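Local coordinates for protein colicin-D (Escherichia coli, PDB 5ZNM) that kills Escherichia coli and closely related bacteria by inhibiting protein synthesis, here as its central domain joined to the C-terminal tRNase domain, at residues 13-18 with 24-29; 52-57 with 273-278; 140-145 with 263-268; 156-159 with 164-167. All coordinates share one frame; numbering follows the deposited sequence.

Contact 1: residues 13-18 with 24-29; sequences KAKAEL and VNQPPV
Lys15 and Gln26 are brought together by two extended side chains that start out differently. In Lys15, CG is anti to the backbone N (chi1 172°), and the chain stays extended to NZ. It therefore runs straight out from the flank of helix 3-22. In Gln26, CG sits between the backbone N and the carbonyl carbon (chi1 79°), and the chain then extends to its amide. The motif is a helix followed by an extended loop: after helix 3-22 the chain turns, brings Gln26 back near Lys15 and then leads away toward helix 32-42. Residues 24-29 have no regular secondary structure.

The two side chains cross at about a right angle. They touch at one point, a hydrogen bond from the Lys15 ammonium to the Gln26 amide oxygen. The contact is small and lies at the surface, with 79 Å² buried in all. The backbone of Gln26 is held separately, because its O accepts a hydrogen bond from Arg187 NH1. Its side chain also packs on Phe19 of the same helix and on Arg8 of the second subunit. Pro27 O accepts a hydrogen bond from Arg8 NH2 of that subunit, so the loop also belongs to the dimer contact. Lys15 NZ lies 3.0 Å from Gln26 OE1, in the carbonyl plane, with a C=O...N angle of 157°.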
loop_
_atom_site.group_PDB
_atom_site.type_symbol
_atom_site.label_atom_id
_atom_site.label_comp_id
_atom_site.label_asym_id
_atom_site.label_seq_id
_atom_site.Cartn_x
_atom_site.Cartn_y
_atom_site.Cartn_z
ATOM N N LYS A 13 27.422 8.898 10.979
ATOM C CA LYS A 13 28.558 8.452 10.174
ATOM C C LYS A 13 28.149 7.319 9.242
ATOM O O LYS A 13 28.441 7.358 8.041
ATOM C CB LYS A 13 29.721 8.014 11.068
ATOM C CG LYS A 13 30.882 7.379 10.283
ATOM C CD LYS A 13 32.113 7.133 11.164
ATOM C CE LYS A 13 33.147 6.302 10.411
ATOM N NZ LYS A 13 34.500 6.360 11.020
ATOM N N ALA A 14 27.445 6.307 9.774
ATOM C CA ALA A 14 27.029 5.174 8.946
ATOM C C ALA A 14 26.100 5.620 7.819
ATOM O O ALA A 14 26.207 5.138 6.685
ATOM C CB ALA A 14 26.341 4.113 9.818
ATOM N N LYS A 15 25.172 6.532 8.116
ATOM C CA LYS A 15 24.254 7.028 7.094
ATOM C C LYS A 15 24.999 7.794 6.002
ATOM O O LYS A 15 24.735 7.609 4.805
ATOM C CB LYS A 15 23.192 7.910 7.750
ATOM C CG LYS A 15 22.284 8.661 6.792
ATOM C CD LYS A 15 21.493 9.686 7.586
ATOM C CE LYS A 15 20.435 10.376 6.765
ATOM N NZ LYS A 15 19.948 11.596 7.491
ATOM N N ALA A 16 25.932 8.668 6.398
ATOM C CA ALA A 16 26.696 9.421 5.412
ATOM C C ALA A 16 27.516 8.498 4.519
ATOM O O ALA A 16 27.610 8.722 3.306
ATOM C CB ALA A 16 27.612 10.433 6.103
ATOM N N GLU A 17 28.116 7.451 5.100
ATOM C CA GLU A 17 28.917 6.519 4.307
ATOM C C GLU A 17 28.053 5.706 3.343
ATOM O O GLU A 17 28.444 5.486 2.189
ATOM C CB GLU A 17 29.706 5.591 5.231
ATOM C CG GLU A 17 30.869 6.285 5.902
ATOM C CD GLU A 17 31.642 5.373 6.838
ATOM O OE1 GLU A 17 31.086 4.347 7.281
ATOM O OE2 GLU A 17 32.814 5.694 7.127
ATOM N N LEU A 18 26.893 5.229 3.802
ATOM C CA LEU A 18 25.984 4.501 2.909
ATOM C C LEU A 18 25.453 5.408 1.818
ATOM O O LEU A 18 25.386 5.018 0.643
ATOM C CB LEU A 18 24.807 3.913 3.693
ATOM C CG LEU A 18 25.048 2.642 4.489
ATOM C CD1 LEU A 18 23.904 2.401 5.465
ATOM C CD2 LEU A 18 25.199 1.467 3.543
ATOM N N VAL A 24 23.248 9.074 -2.714
ATOM C CA VAL A 24 22.013 9.577 -2.127
ATOM C C VAL A 24 22.289 10.828 -1.301
ATOM O O VAL A 24 23.286 10.904 -0.566
ATOM C CB VAL A 24 21.347 8.480 -1.279
ATOM C CG1 VAL A 24 20.178 9.052 -0.477
ATOM C CG2 VAL A 24 20.890 7.323 -2.179
ATOM N N ASN A 25 21.410 11.817 -1.433
ATOM C CA ASN A 25 21.381 12.976 -0.554
ATOM C C ASN A 25 20.118 12.924 0.283
ATOM O O ASN A 25 19.052 12.561 -0.219
ATOM C CB ASN A 25 21.390 14.292 -1.338
ATOM C CG ASN A 25 22.705 14.552 -2.021
ATOM O OD1 ASN A 25 23.672 14.933 -1.369
ATOM N ND2 ASN A 25 22.748 14.368 -3.350
ATOM N N GLN A 26 20.225 13.320 1.547
ATOM C CA GLN A 26 19.025 13.374 2.355
ATOM C C GLN A 26 18.083 14.446 1.798
ATOM O O GLN A 26 18.537 15.431 1.216
ATOM C CB GLN A 26 19.377 13.664 3.808
ATOM C CG GLN A 26 19.684 15.095 4.105
ATOM C CD GLN A 26 19.855 15.328 5.587
ATOM O OE1 GLN A 26 19.705 14.406 6.390
ATOM N NE2 GLN A 26 20.165 16.564 5.961
ATOM N N PRO A 27 16.769 14.252 1.930
ATOM C CA PRO A 27 15.833 15.249 1.416
ATOM C C PRO A 27 16.086 16.604 2.054
ATOM O O PRO A 27 16.466 16.688 3.233
ATOM C CB PRO A 27 14.463 14.693 1.834
ATOM C CG PRO A 27 14.687 13.266 2.129
ATOM C CD PRO A 27 16.090 13.115 2.568
ATOM N N PRO A 28 15.832 17.673 1.330
ATOM C CA PRO A 28 16.006 18.999 1.927
ATOM C C PRO A 28 14.755 19.435 2.668
ATOM O O PRO A 28 13.735 18.728 2.684
ATOM C CB PRO A 28 16.276 19.875 0.703
ATOM C CG PRO A 28 15.347 19.255 -0.361
ATOM C CD PRO A 28 15.292 17.756 -0.042
ATOM N N VAL A 29 14.820 20.583 3.304
ATOM C CA VAL A 29 13.619 21.298 3.700
ATOM C C VAL A 29 13.341 22.317 2.611
ATOM O O VAL A 29 14.238 22.748 1.879
ATOM C CB VAL A 29 13.729 21.960 5.095
ATOM C CG1 VAL A 29 13.955 20.886 6.165
ATOM C CG2 VAL A 29 14.820 22.973 5.133
#

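Contact 2: residues 52-57 with 273-278; sequences NTASSV and GVEAVY
Ser55 N donates a nearly straight hydrogen bond to Glu275 OE2, at 2.7 Å and 173°. It uses the syn lone pair of OE2, on the side of the other carboxylate oxygen. OE2 also forms a salt bridge with Arg266 NE, so one oxygen serves a backbone amide and a guanidinium group. The other oxygen, Glu275 OE1, lies 3.1 Å from Ser55 OG. The positive charge of Arg266 would be expected to favour the ionised form of Glu275.

Glu275 CB points toward 52-57, and the chain is extended beyond CG, which carries the carboxylate to the turn. The turn is a type II beta turn from Thr53 to Ser56, leading into strand 56-61. Glu275 lies on strand 274-281 of the same antiparallel sheet. Within the turn, Ser56 OG donates to Thr53 O at 2.7 Å, with the donor tilted 31° from the carbonyl plane. Thr53 OG1 is hydrogen-bonded to Gln216 N.

Packing is slight. Ala54 places CA 3.4 Å from Glu275 OE2, and its CB is 3.8 Å from the same oxygen. Ala54 also touches Ala269, and Ser55 packs on Ser218 of the second subunit.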
loop_
_atom_site.group_PDB
_atom_site.type_symbol
_atom_site.label_atom_id
_atom_site.label_comp_id
_atom_site.label_asym_id
_atom_site.label_seq_id
_atom_site.Cartn_x
_atom_site.Cartn_y
_atom_site.Cartn_z
ATOM N N ASN A 52 10.340 8.968 -3.554
ATOM C CA ASN A 52 11.198 8.199 -2.662
ATOM C C ASN A 52 10.433 7.643 -1.454
ATOM O O ASN A 52 10.971 7.577 -0.352
ATOM C CB ASN A 52 12.407 9.031 -2.222
ATOM C CG ASN A 52 13.540 9.015 -3.253
ATOM O OD1 ASN A 52 14.603 9.614 -3.046
ATOM N ND2 ASN A 52 13.319 8.331 -4.358
ATOM N N THR A 53 9.179 7.254 -1.650
ATOM C CA THR A 53 8.437 6.450 -0.687
ATOM C C THR A 53 9.093 5.080 -0.533
ATOM O O THR A 53 9.143 4.302 -1.485
ATOM C CB THR A 53 7.006 6.290 -1.192
ATOM O OG1 THR A 53 6.513 7.579 -1.594
ATOM C CG2 THR A 53 6.110 5.696 -0.104
ATOM N N ALA A 54 9.593 4.773 0.659
ATOM C CA ALA A 54 10.431 3.587 0.791
ATOM C C ALA A 54 9.612 2.310 0.632
ATOM O O ALA A 54 8.453 2.237 1.056
ATOM C CB ALA A 54 11.143 3.582 2.142
ATOM N N SER A 55 10.232 1.299 0.017
ATOM C CA SER A 55 9.645 -0.036 -0.106
ATOM C C SER A 55 8.335 -0.018 -0.885
ATOM O O SER A 55 7.424 -0.786 -0.602
ATOM C CB SER A 55 9.426 -0.680 1.270
ATOM O OG SER A 55 10.671 -0.880 1.927
ATOM N N SER A 56 8.215 0.859 -1.872
ATOM C CA SER A 56 6.956 1.025 -2.576
ATOM C C SER A 56 7.073 0.509 -4.005
ATOM O O SER A 56 8.157 0.421 -4.576
ATOM C CB SER A 56 6.526 2.500 -2.571
ATOM O OG SER A 56 7.451 3.318 -3.293
ATOM N N VAL A 57 5.929 0.137 -4.560
ATOM C CA VAL A 57 5.782 -0.125 -5.992
ATOM C C VAL A 57 5.078 1.074 -6.599
ATOM O O VAL A 57 4.100 1.579 -6.034
ATOM C CB VAL A 57 4.983 -1.419 -6.243
ATOM C CG1 VAL A 57 4.787 -1.652 -7.755
ATOM C CG2 VAL A 57 5.670 -2.613 -5.586
ATOM N N GLY A 273 19.355 4.316 6.256
ATOM C CA GLY A 273 20.033 3.403 5.359
ATOM C C GLY A 273 19.495 3.579 3.947
ATOM O O GLY A 273 18.856 4.596 3.661
ATOM N N VAL A 274 19.737 2.617 3.055
ATOM C CA VAL A 274 19.401 2.778 1.641
ATOM C C VAL A 274 18.757 1.511 1.095
ATOM O O VAL A 274 18.921 0.412 1.635
ATOM C CB VAL A 274 20.636 3.146 0.769
ATOM C CG1 VAL A 274 21.241 4.471 1.214
ATOM C CG2 VAL A 274 21.680 2.053 0.817
ATOM N N GLU A 275 18.016 1.677 -0.006
ATOM C CA GLU A 275 17.402 0.548 -0.690
ATOM C C GLU A 275 17.466 0.768 -2.190
ATOM O O GLU A 275 17.287 1.892 -2.671
ATOM C CB GLU A 275 15.935 0.331 -0.266
ATOM C CG GLU A 275 15.049 1.530 -0.422
ATOM C CD GLU A 275 13.581 1.216 -0.130
ATOM O OE1 GLU A 275 13.290 0.445 0.820
ATOM O OE2 GLU A 275 12.722 1.753 -0.848
ATOM N N ALA A 276 17.742 -0.308 -2.920
ATOM C CA ALA A 276 17.852 -0.242 -4.371
ATOM C C ALA A 276 16.472 -0.399 -5.006
ATOM O O ALA A 276 15.662 -1.224 -4.570
ATOM C CB ALA A 276 18.791 -1.334 -4.890
ATOM N N VAL A 277 16.214 0.405 -6.032
ATOM C CA VAL A 277 14.943 0.432 -6.745
ATOM C C VAL A 277 15.219 0.115 -8.211
ATOM O O VAL A 277 16.071 0.755 -8.837
ATOM C CB VAL A 277 14.266 1.809 -6.613
ATOM C CG1 VAL A 277 12.886 1.819 -7.258
ATOM C CG2 VAL A 277 14.183 2.238 -5.157
ATOM N N TYR A 278 14.490 -0.851 -8.758
ATOM C CA TYR A 278 14.593 -1.213 -10.168
ATOM C C TYR A 278 13.481 -0.496 -10.918
ATOM O O TYR A 278 12.325 -0.525 -10.488
ATOM C CB TYR A 278 14.505 -2.732 -10.339
ATOM C CG TYR A 278 14.484 -3.214 -11.778
ATOM C CD1 TYR A 278 15.503 -2.881 -12.667
ATOM C CD2 TYR A 278 13.453 -4.024 -12.240
ATOM C CE1 TYR A 278 15.489 -3.332 -13.975
ATOM C CE2 TYR A 278 13.425 -4.478 -13.567
ATOM C CZ TYR A 278 14.447 -4.126 -14.420
ATOM O OH TYR A 278 14.431 -4.573 -15.717
#

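Contact 3: residues 140-145 with 263-268; sequences VVIEPG and IYWRPD
Trp265 reaches across from strand 262-267 to the loop 140-145. Its CB points toward the loop. CG is anti to the carbonyl carbon (chi1 -65°), and a chi2 of 90° sets the indole plane roughly perpendicular to the plane of CA, CB and CG.

On the five-membered ring, NE1 donates a hydrogen bond of 2.9 Å to a water. The same water accepts from Gly145 N, so it bridges the indole to the loop backbone. CE2 comes next and lies 3.8 Å from Pro144 CA. Farther out, CZ2 is 3.4 Å from Pro144 N and 3.8 Å from Ile142 CG2. CH2 at the far edge meets two groups: Ile142 O, 3.4 Å away near the ring plane, and Pro144 CD at 3.6 Å.

Pro144 lies over one face of the indole, and the two side chains cross at about a right angle. Its CB makes a CH-pi contact with the six-membered ring, 4.2 Å from the centroid and 17° off the ring normal. Ile142 reaches the outer rim through its CG2 branch, while its carbonyl oxygen sits at the ring edge. That oxygen also accepts a hydrogen bond from Asn225 ND2 of the second subunit, so the edge of the indole lies at the dimer contact.

Trp265 also touches Val274 and Ala276 of the adjacent strand 274-281. Pro144 packs on Lys21 and Ala22 of helix 3-22, and Ile142 packs on Val149 of strand 148-150. The tryptophan thus lies between its sheet, the end of that helix and the loop.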
loop_
_atom_site.group_PDB
_atom_site.type_symbol
_atom_site.label_atom_id
_atom_site.label_comp_id
_atom_site.label_asym_id
_atom_site.label_seq_id
_atom_site.Cartn_x
_atom_site.Cartn_y
_atom_site.Cartn_z
ATOM N N VAL A 140 22.347 -13.267 -4.096
ATOM C CA VAL A 140 22.831 -11.913 -4.338
ATOM C C VAL A 140 22.230 -10.939 -3.335
ATOM O O VAL A 140 21.012 -10.934 -3.111
ATOM C CB VAL A 140 22.530 -11.462 -5.778
ATOM C CG1 VAL A 140 22.882 -9.992 -5.951
ATOM C CG2 VAL A 140 23.321 -12.306 -6.760
ATOM N N VAL A 141 23.088 -10.109 -2.740
ATOM C CA VAL A 141 22.684 -8.904 -2.019
ATOM C C VAL A 141 23.249 -7.717 -2.784
ATOM O O VAL A 141 24.464 -7.632 -2.988
ATOM C CB VAL A 141 23.192 -8.888 -0.570
ATOM C CG1 VAL A 141 22.820 -7.559 0.087
ATOM C CG2 VAL A 141 22.629 -10.054 0.210
ATOM N N ILE A 142 22.377 -6.807 -3.211
ATOM C CA ILE A 142 22.810 -5.656 -4.000
ATOM C C ILE A 142 23.459 -4.635 -3.070
ATOM O O ILE A 142 22.824 -4.160 -2.128
ATOM C CB ILE A 142 21.629 -5.037 -4.756
ATOM C CG1 ILE A 142 21.004 -6.082 -5.692
ATOM C CG2 ILE A 142 22.072 -3.765 -5.495
ATOM C CD1 ILE A 142 19.744 -5.615 -6.431
ATOM N N GLU A 143 24.747 -4.270 -3.353
ATOM C CA GLU A 143 25.459 -3.364 -2.449
ATOM C C GLU A 143 25.683 -1.986 -3.075
ATOM O O GLU A 143 26.008 -1.881 -4.264
ATOM C CB GLU A 143 26.823 -3.931 -2.040
ATOM C CG GLU A 143 26.891 -5.422 -1.825
ATOM C CD GLU A 143 28.317 -5.882 -1.572
ATOM O OE1 GLU A 143 28.838 -6.699 -2.366
ATOM O OE2 GLU A 143 28.924 -5.407 -0.584
ATOM N N PRO A 144 25.544 -0.918 -2.290
ATOM C CA PRO A 144 25.809 0.426 -2.823
ATOM C C PRO A 144 27.267 0.572 -3.222
ATOM O O PRO A 144 28.169 0.065 -2.550
ATOM C CB PRO A 144 25.445 1.361 -1.659
ATOM C CG PRO A 144 25.365 0.502 -0.454
ATOM C CD PRO A 144 25.041 -0.893 -0.907
ATOM N N GLY A 145 27.487 1.275 -4.338
ATOM C CA GLY A 145 28.792 1.414 -4.947
ATOM C C GLY A 145 28.910 0.674 -6.259
ATOM O O GLY A 145 29.738 1.046 -7.095
ATOM N N ILE A 263 18.700 0.928 -12.201
ATOM C CA ILE A 263 18.571 0.859 -10.752
ATOM C C ILE A 263 19.061 2.181 -10.172
ATOM O O ILE A 263 20.025 2.770 -10.680
ATOM C CB ILE A 263 19.359 -0.347 -10.193
ATOM C CG1 ILE A 263 18.658 -1.643 -10.622
ATOM C CG2 ILE A 263 19.486 -0.279 -8.671
ATOM C CD1 ILE A 263 19.472 -2.891 -10.412
ATOM N N TYR A 264 18.356 2.687 -9.160
ATOM C CA TYR A 264 18.869 3.802 -8.368
ATOM C C TYR A 264 18.606 3.506 -6.894
ATOM O O TYR A 264 17.852 2.589 -6.542
ATOM C CB TYR A 264 18.253 5.143 -8.796
ATOM C CG TYR A 264 16.915 5.459 -8.179
ATOM C CD1 TYR A 264 15.783 4.695 -8.474
ATOM C CD2 TYR A 264 16.777 6.511 -7.294
ATOM C CE1 TYR A 264 14.552 4.985 -7.902
ATOM C CE2 TYR A 264 15.557 6.800 -6.710
ATOM C CZ TYR A 264 14.448 6.045 -7.016
ATOM O OH TYR A 264 13.240 6.351 -6.419
ATOM N N TRP A 265 19.248 4.287 -6.023
ATOM C CA TRP A 265 19.118 4.119 -4.577
ATOM C C TRP A 265 18.295 5.253 -3.974
ATOM O O TRP A 265 18.431 6.403 -4.396
ATOM C CB TRP A 265 20.492 4.105 -3.907
ATOM C CG TRP A 265 21.337 2.960 -4.287
ATOM C CD1 TRP A 265 22.218 2.902 -5.332
ATOM C CD2 TRP A 265 21.400 1.694 -3.632
ATOM N NE1 TRP A 265 22.824 1.676 -5.365
ATOM C CE2 TRP A 265 22.343 0.913 -4.331
ATOM C CE3 TRP A 265 20.752 1.143 -2.515
ATOM C CZ2 TRP A 265 22.655 -0.389 -3.959
ATOM C CZ3 TRP A 265 21.065 -0.153 -2.140
ATOM C CH2 TRP A 265 22.011 -0.908 -2.867
ATOM N N ARG A 266 17.454 4.934 -2.993
ATOM C CA ARG A 266 16.732 5.904 -2.181
ATOM C C ARG A 266 16.900 5.541 -0.717
ATOM O O ARG A 266 17.264 4.404 -0.391
ATOM C CB ARG A 266 15.228 5.974 -2.514
ATOM C CG ARG A 266 14.455 4.670 -2.287
ATOM C CD ARG A 266 12.972 4.797 -2.754
ATOM N NE ARG A 266 12.308 3.499 -2.774
ATOM C CZ ARG A 266 11.318 3.170 -3.601
ATOM N NH1 ARG A 266 10.858 4.050 -4.481
ATOM N NH2 ARG A 266 10.799 1.948 -3.560
ATOM N N PRO A 267 16.658 6.485 0.194
ATOM C CA PRO A 267 16.727 6.142 1.619
ATOM C C PRO A 267 15.723 5.052 1.962
ATOM O O PRO A 267 14.668 4.916 1.328
ATOM C CB PRO A 267 16.398 7.462 2.328
ATOM C CG PRO A 267 16.773 8.541 1.349
ATOM C CD PRO A 267 16.418 7.925 -0.014
ATOM N N ASP A 268 16.075 4.245 2.963
ATOM C CA ASP A 268 15.143 3.230 3.427
ATOM C C ASP A 268 14.057 3.862 4.300
ATOM O O ASP A 268 14.007 5.081 4.507
ATOM C CB ASP A 268 15.884 2.098 4.144
ATOM C CG ASP A 268 16.640 2.560 5.395
ATOM O OD1 ASP A 268 16.460 3.705 5.847
ATOM O OD2 ASP A 268 17.427 1.748 5.921
HETATM O O HOH W 1 25.569 1.955 -6.358
#

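Contact 4: residues 156-159 with 164-167; sequences QLIN and LALD
Leu157 meets Leu166 and Leu164 on one face of the strand pair, through its CD2 branch. CD2 is 4.0 Å from Leu166 CD1 and 4.1 Å from Leu164 CD1. In both latter leucines CG is anti to the backbone N, which sends each CD1 toward Leu157 CD2. This face packs on Ala126 and Phe128 of strand 126-131.

Ile158 and Ala165 pair on the other face, with Ile158 CG1 3.8 Å from Ala165 CB. Ile158 CD1 extends to the carboxylate of Asp167, and the two side chains cross at about a right angle. Asp167 OD1 itself forms a salt bridge with Arg99 of strand 96-103.

The backbones join in two hydrogen-bonded pairs. Asp167 N donates to Gln156 O at 2.8 Å, and Gln156 N donates back to Asp167 O. Ile158 N donates to Ala165 O at 2.8 Å, and Ala165 N returns a bond of 3.1 Å to Ile158 O. Asn159 ND2 reaches that Ile158 O steeply from the opposite face of the carbonyl plane, off the lone pairs, at 3.1 Å; Asn159 OD1 accepts from Gly288 N. Ile158 O thus accepts from both, Ala165 N making the regular sheet bond.

Leu157 with Leu166 is a non-hydrogen-bonded pair, as is Asn159 with Leu164. This alternation marks antiparallel pairing; the short connection between strands 153-160 and 163-170 makes it a beta hairpin, at one side of a four-stranded sheet.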
loop_
_atom_site.group_PDB
_atom_site.type_symbol
_atom_site.label_atom_id
_atom_site.label_comp_id
_atom_site.label_asym_id
_atom_site.label_seq_id
_atom_site.Cartn_x
_atom_site.Cartn_y
_atom_site.Cartn_z
ATOM N N GLN A 156 10.041 -4.610 -19.223
ATOM C CA GLN A 156 9.778 -3.626 -20.261
ATOM C C GLN A 156 8.286 -3.329 -20.287
ATOM O O GLN A 156 7.471 -4.260 -20.272
ATOM C CB GLN A 156 10.247 -4.153 -21.617
ATOM C CG GLN A 156 9.508 -3.583 -22.785
ATOM C CD GLN A 156 10.233 -3.810 -24.074
ATOM O OE1 GLN A 156 10.173 -4.891 -24.656
ATOM N NE2 GLN A 156 10.940 -2.786 -24.529
ATOM N N LEU A 157 7.928 -2.046 -20.307
ATOM C CA LEU A 157 6.534 -1.642 -20.432
ATOM C C LEU A 157 6.160 -1.548 -21.907
ATOM O O LEU A 157 6.912 -0.991 -22.711
ATOM C CB LEU A 157 6.278 -0.306 -19.742
ATOM C CG LEU A 157 6.161 -0.357 -18.224
ATOM C CD1 LEU A 157 6.038 1.049 -17.674
ATOM C CD2 LEU A 157 4.968 -1.197 -17.803
ATOM N N ILE A 158 5.001 -2.098 -22.258
ATOM C CA ILE A 158 4.558 -2.173 -23.644
ATOM C C ILE A 158 3.094 -1.777 -23.714
ATOM O O ILE A 158 2.427 -1.572 -22.698
ATOM C CB ILE A 158 4.742 -3.575 -24.257
ATOM C CG1 ILE A 158 3.807 -4.567 -23.573
ATOM C CG2 ILE A 158 6.167 -4.026 -24.148
ATOM C CD1 ILE A 158 3.810 -5.931 -24.213
ATOM N N ASN A 159 2.603 -1.646 -24.947
ATOM C CA ASN A 159 1.194 -1.417 -25.221
ATOM C C ASN A 159 0.709 -2.668 -25.928
ATOM O O ASN A 159 1.150 -2.957 -27.044
ATOM C CB ASN A 159 0.968 -0.192 -26.105
ATOM C CG ASN A 159 1.333 1.108 -25.430
ATOM O OD1 ASN A 159 1.360 2.150 -26.080
ATOM N ND2 ASN A 159 1.607 1.063 -24.124
ATOM N N LEU A 164 -1.775 -1.124 -20.932
ATOM C CA LEU A 164 -0.410 -1.006 -20.447
ATOM C C LEU A 164 -0.015 -2.337 -19.820
ATOM O O LEU A 164 -0.696 -2.829 -18.914
ATOM C CB LEU A 164 -0.304 0.135 -19.442
ATOM C CG LEU A 164 1.100 0.418 -18.910
ATOM C CD1 LEU A 164 2.083 0.658 -20.044
ATOM C CD2 LEU A 164 1.073 1.606 -17.950
ATOM N N ALA A 165 1.067 -2.932 -20.312
ATOM C CA ALA A 165 1.494 -4.241 -19.848
ATOM C C ALA A 165 2.984 -4.229 -19.542
ATOM O O ALA A 165 3.745 -3.420 -20.080
ATOM C CB ALA A 165 1.184 -5.334 -20.884
ATOM N N LEU A 166 3.393 -5.154 -18.673
ATOM C CA LEU A 166 4.790 -5.357 -18.316
ATOM C C LEU A 166 5.232 -6.709 -18.852
ATOM O O LEU A 166 4.648 -7.741 -18.497
ATOM C CB LEU A 166 4.975 -5.295 -16.798
ATOM C CG LEU A 166 6.389 -5.462 -16.252
ATOM C CD1 LEU A 166 7.286 -4.337 -16.723
ATOM C CD2 LEU A 166 6.333 -5.506 -14.740
ATOM N N ASP A 167 6.244 -6.704 -19.715
ATOM C CA ASP A 167 6.840 -7.940 -20.203
ATOM C C ASP A 167 8.037 -8.264 -19.330
ATOM O O ASP A 167 8.946 -7.440 -19.200
ATOM C CB ASP A 167 7.276 -7.820 -21.663
ATOM C CG ASP A 167 6.136 -8.036 -22.623
ATOM O OD1 ASP A 167 5.027 -8.367 -22.150
ATOM O OD2 ASP A 167 6.352 -7.892 -23.842
#

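How the contacts relate
Contact 1 closes along the chain before the others open. The chain between the two segments of contact 2 contains contact 3, and contact 4 lies within that of contact 3. Contacts 2 and 3 have centres about 9 Å apart and share one antiparallel sheet, in which strands 262-267 and 274-281 are neighbours. The centre of contact 1 is about 14 Å from the centres of both, and its residues touch them: Leu18 packs on Gly273 and Pro144, and Val24 on Trp265. This packing sets helix 3-22 and the loop after it against the five-stranded sheet. All three meet the second subunit. Contact 4 is in another sheet, its centre about 34 Å from that of contact 1.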